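Local coordinates for DUF5063 domain-containing protein (Bacteroides fragilis, PDB 3NRH), which is of unknown function and forms a predominantly alpha-helical domain of the DUF5063 family, found with a second copy of itself in the assembly, at residues A[113-118]-A[158-163]. Numbering follows the deposited sequence.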
ATOM      1  N   SER A 113      15.153  -7.723   1.656  1.00 10.78           N
ATOM      2  CA  SER A 113      15.285  -8.970   0.912  1.00 15.30           C
ATOM      3  C   SER A 113      14.630 -10.155   1.622  1.00 15.19           C
ATOM      4  O   SER A 113      13.994 -10.989   0.979  1.00 13.70           O
ATOM      5  CB  SER A 113      16.765  -9.271   0.647  1.00 16.37           C
ATOM      6  OG  SER A 113      17.483  -9.376   1.861  1.00 15.49           O
ATOM      7  N   GLU A 114      14.773 -10.229   2.943  1.00 12.91           N
ATOM      8  CA  GLU A 114      14.183 -11.325   3.696  1.00 15.22           C
ATOM      9  C   GLU A 114      12.668 -11.194   3.731  1.00 14.51           C
ATOM     10  O   GLU A 114      11.957 -12.188   3.596  1.00 14.70           O
ATOM     11  CB  GLU A 114      14.738 -11.368   5.122  1.00 16.50           C
ATOM     12  CG  GLU A 114      14.434 -12.670   5.838  1.00 24.61           C
ATOM     13  CD  GLU A 114      15.039 -12.733   7.227  1.00 38.84           C
ATOM     14  OE1 GLU A 114      16.216 -12.346   7.380  1.00 36.85           O
ATOM     15  OE2 GLU A 114      14.340 -13.182   8.159  1.00 33.80           O
ATOM     16  N   ASP A 115      12.175  -9.970   3.920  1.00 13.63           N
ATOM     17  CA  ASP A 115      10.734  -9.728   3.939  1.00 15.59           C
ATOM     18  C   ASP A 115      10.117 -10.156   2.610  1.00 11.22           C
ATOM     19  O   ASP A 115       9.104 -10.862   2.580  1.00 11.02           O
ATOM     20  CB  ASP A 115      10.415  -8.240   4.143  1.00 19.08           C
ATOM     21  CG  ASP A 115      10.695  -7.762   5.554  1.00 36.60           C
ATOM     22  OD1 ASP A 115      10.210  -8.399   6.511  1.00 34.89           O
ATOM     23  OD2 ASP A 115      11.387  -6.731   5.703  1.00 44.27           O
ATOM     24  N   LEU A 116      10.722  -9.712   1.511  1.00  8.23           N
ATOM     25  CA  LEU A 116      10.210 -10.050   0.189  1.00 10.03           C
ATOM     26  C   LEU A 116      10.243 -11.551  -0.071  1.00 12.18           C
ATOM     27  O   LEU A 116       9.286 -12.108  -0.606  1.00 11.11           O
ATOM     28  CB  LEU A 116      10.990  -9.303  -0.898  1.00  7.05           C
ATOM     29  CG  LEU A 116      10.801  -7.783  -0.888  1.00  9.85           C
ATOM     30  CD1 LEU A 116      11.711  -7.138  -1.934  1.00 13.36           C
ATOM     31  CD2 LEU A 116       9.341  -7.447  -1.166  1.00 14.48           C
ATOM     32  N   ALA A 117      11.335 -12.209   0.312  1.00  9.96           N
ATOM     33  CA  ALA A 117      11.440 -13.649   0.112  1.00 10.64           C
ATOM     34  C   ALA A 117      10.379 -14.368   0.949  1.00 11.42           C
ATOM     35  O   ALA A 117       9.797 -15.360   0.504  1.00 12.16           O
ATOM     36  CB  ALA A 117      12.845 -14.134   0.483  1.00 12.21           C
ATOM     37  N   ASP A 118      10.117 -13.864   2.155  1.00 12.98           N
ATOM     38  CA  ASP A 118       9.102 -14.466   3.019  1.00 15.93           C
ATOM     39  C   ASP A 118       7.713 -14.346   2.395  1.00 13.24           C
ATOM     40  O   ASP A 118       6.947 -15.307   2.387  1.00 11.76           O
ATOM     41  CB  ASP A 118       9.087 -13.803   4.403  1.00 13.82           C
ATOM     42  CG  ASP A 118      10.248 -14.236   5.275  1.00 23.08           C
ATOM     43  OD1 ASP A 118      10.965 -15.189   4.900  1.00 18.44           O
ATOM     44  OD2 ASP A 118      10.441 -13.626   6.349  1.00 21.79           O
ATOM     45  N   VAL A 158       3.494  -4.464   4.403  1.00 13.20           N
ATOM     46  CA  VAL A 158       3.436  -3.048   4.759  1.00 10.39           C
ATOM     47  C   VAL A 158       4.767  -2.539   5.319  1.00 11.81           C
ATOM     48  O   VAL A 158       5.160  -1.398   5.055  1.00 10.19           O
ATOM     49  CB  VAL A 158       2.293  -2.757   5.759  1.00 13.65           C
ATOM     50  CG1 VAL A 158       0.948  -2.999   5.085  1.00 15.31           C
ATOM     51  CG2 VAL A 158       2.427  -3.628   6.985  1.00 24.63           C
ATOM     52  N   ASN A 159       5.467  -3.378   6.077  1.00  7.33           N
ATOM     53  CA  ASN A 159       6.765  -2.987   6.632  1.00 13.24           C
ATOM     54  C   ASN A 159       7.751  -2.759   5.492  1.00 16.91           C
ATOM     55  O   ASN A 159       8.525  -1.800   5.503  1.00 13.17           O
ATOM     56  CB  ASN A 159       7.329  -4.070   7.559  1.00 11.93           C
ATOM     57  CG  ASN A 159       6.552  -4.205   8.853  1.00 16.44           C
ATOM     58  OD1 ASN A 159       5.815  -3.305   9.249  1.00 19.21           O
ATOM     59  ND2 ASN A 159       6.731  -5.333   9.531  1.00 15.18           N
ATOM     60  N   THR A 160       7.714  -3.643   4.500  1.00 14.06           N
ATOM     61  CA  THR A 160       8.608  -3.542   3.353  1.00 18.14           C
ATOM     62  C   THR A 160       8.287  -2.310   2.518  1.00 16.15           C
ATOM     63  O   THR A 160       9.186  -1.657   1.990  1.00 14.14           O
ATOM     64  CB  THR A 160       8.512  -4.795   2.461  1.00 21.09           C
ATOM     65  OG1 THR A 160       8.839  -5.953   3.237  1.00 35.32           O
ATOM     66  CG2 THR A 160       9.479  -4.694   1.291  1.00 30.30           C
HETATM   67  N   MSE A 161       7.001  -2.000   2.390  1.00 12.01           N
HETATM   68  CA  MSE A 161       6.584  -0.827   1.634  1.00 14.39           C
HETATM   69  C   MSE A 161       7.158   0.429   2.273  1.00 10.58           C
HETATM   70  O   MSE A 161       7.613   1.341   1.578  1.00 10.61           O
HETATM   71  CB  MSE A 161       5.063  -0.713   1.615  1.00 15.29           C
HETATM   72  CG  MSE A 161       4.408  -1.337   0.415  1.00 24.34           C
HETATM   73 SE   MSE A 161       2.526  -0.916   0.419  1.00 32.69          SE
HETATM   74  CE  MSE A 161       2.629   0.863  -0.297  1.00 21.16           C
ATOM     75  N   ARG A 162       7.126   0.473   3.603  1.00 11.24           N
ATOM     76  CA  ARG A 162       7.642   1.625   4.335  1.00 13.43           C
ATOM     77  C   ARG A 162       9.141   1.737   4.097  1.00 13.51           C
ATOM     78  O   ARG A 162       9.660   2.818   3.814  1.00 14.02           O
ATOM     79  CB  ARG A 162       7.391   1.479   5.839  1.00 17.35           C
ATOM     80  CG  ARG A 162       7.708   2.754   6.618  1.00 33.52           C
ATOM     81  CD  ARG A 162       8.193   2.494   8.044  1.00 45.77           C
ATOM     82  NE  ARG A 162       7.347   1.563   8.786  1.00 46.46           N
ATOM     83  CZ  ARG A 162       7.548   0.248   8.837  1.00 56.53           C
ATOM     84  NH1 ARG A 162       8.573  -0.300   8.190  1.00 44.26           N
ATOM     85  NH2 ARG A 162       6.725  -0.519   9.537  1.00 46.52           N
ATOM     86  N   ALA A 163       9.834   0.611   4.218  1.00 13.89           N
ATOM     87  CA  ALA A 163      11.275   0.586   4.012  1.00 13.77           C
ATOM     88  C   ALA A 163      11.624   1.050   2.600  1.00 14.75           C
ATOM     89  O   ALA A 163      12.461   1.937   2.424  1.00 15.29           O
ATOM     90  CB  ALA A 163      11.812  -0.816   4.252  1.00 12.45           C
TER
HETATM   91  O   HOH W   1       8.991  -7.085   8.510  1.00 27.45           O
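Asp115 faces Thr160 where helix 112-131 packs beside the long helix 135-169, their CA atoms 6.6 Å apart. The two side chains run antiparallel, each passing alongside the other, and it is the methylene of the aspartate that touches: Asp115 CB lies 2.9 Å from Thr160 OG1, a tight contact between carbon and oxygen. The hydroxyl bonds instead to the carbonyl oxygen of Lys156, one turn back on its own helix; chi1 of -58° turns OG1 toward that carbonyl and leaves CG2 to meet Leu116. Beyond CB, the carboxylate divides its two oxygens. OD2 is hydrogen-bonded to Tyr93 OH of strand 92-94, while Asp115 OD1 accepts a hydrogen bond from a water whose O lies 2.7 Å away. The water O in turn accepts from Asn159 ND2, 3.0 Å away, bridging the helices. Asn159 OD1 is hydrogen-bonded to Gln155 NE2 and to Arg162 NH2, the latter 2.9 Å from OD1 and above the carbonyl plane (42° out of it), which helps hold the amide's rotation. One residue on, Leu116 sends CD2 across to Thr160 CG2 at 3.7 Å, and its side chain also touches Leu83 and Phe38, on helices 73-87 and 35-54. Thr160 thus turns its methyl to Leu116 and its hydroxyl, bonded within its own helix, to Asp115 CB, so the direct packing is van der Waals and the polar link runs through water.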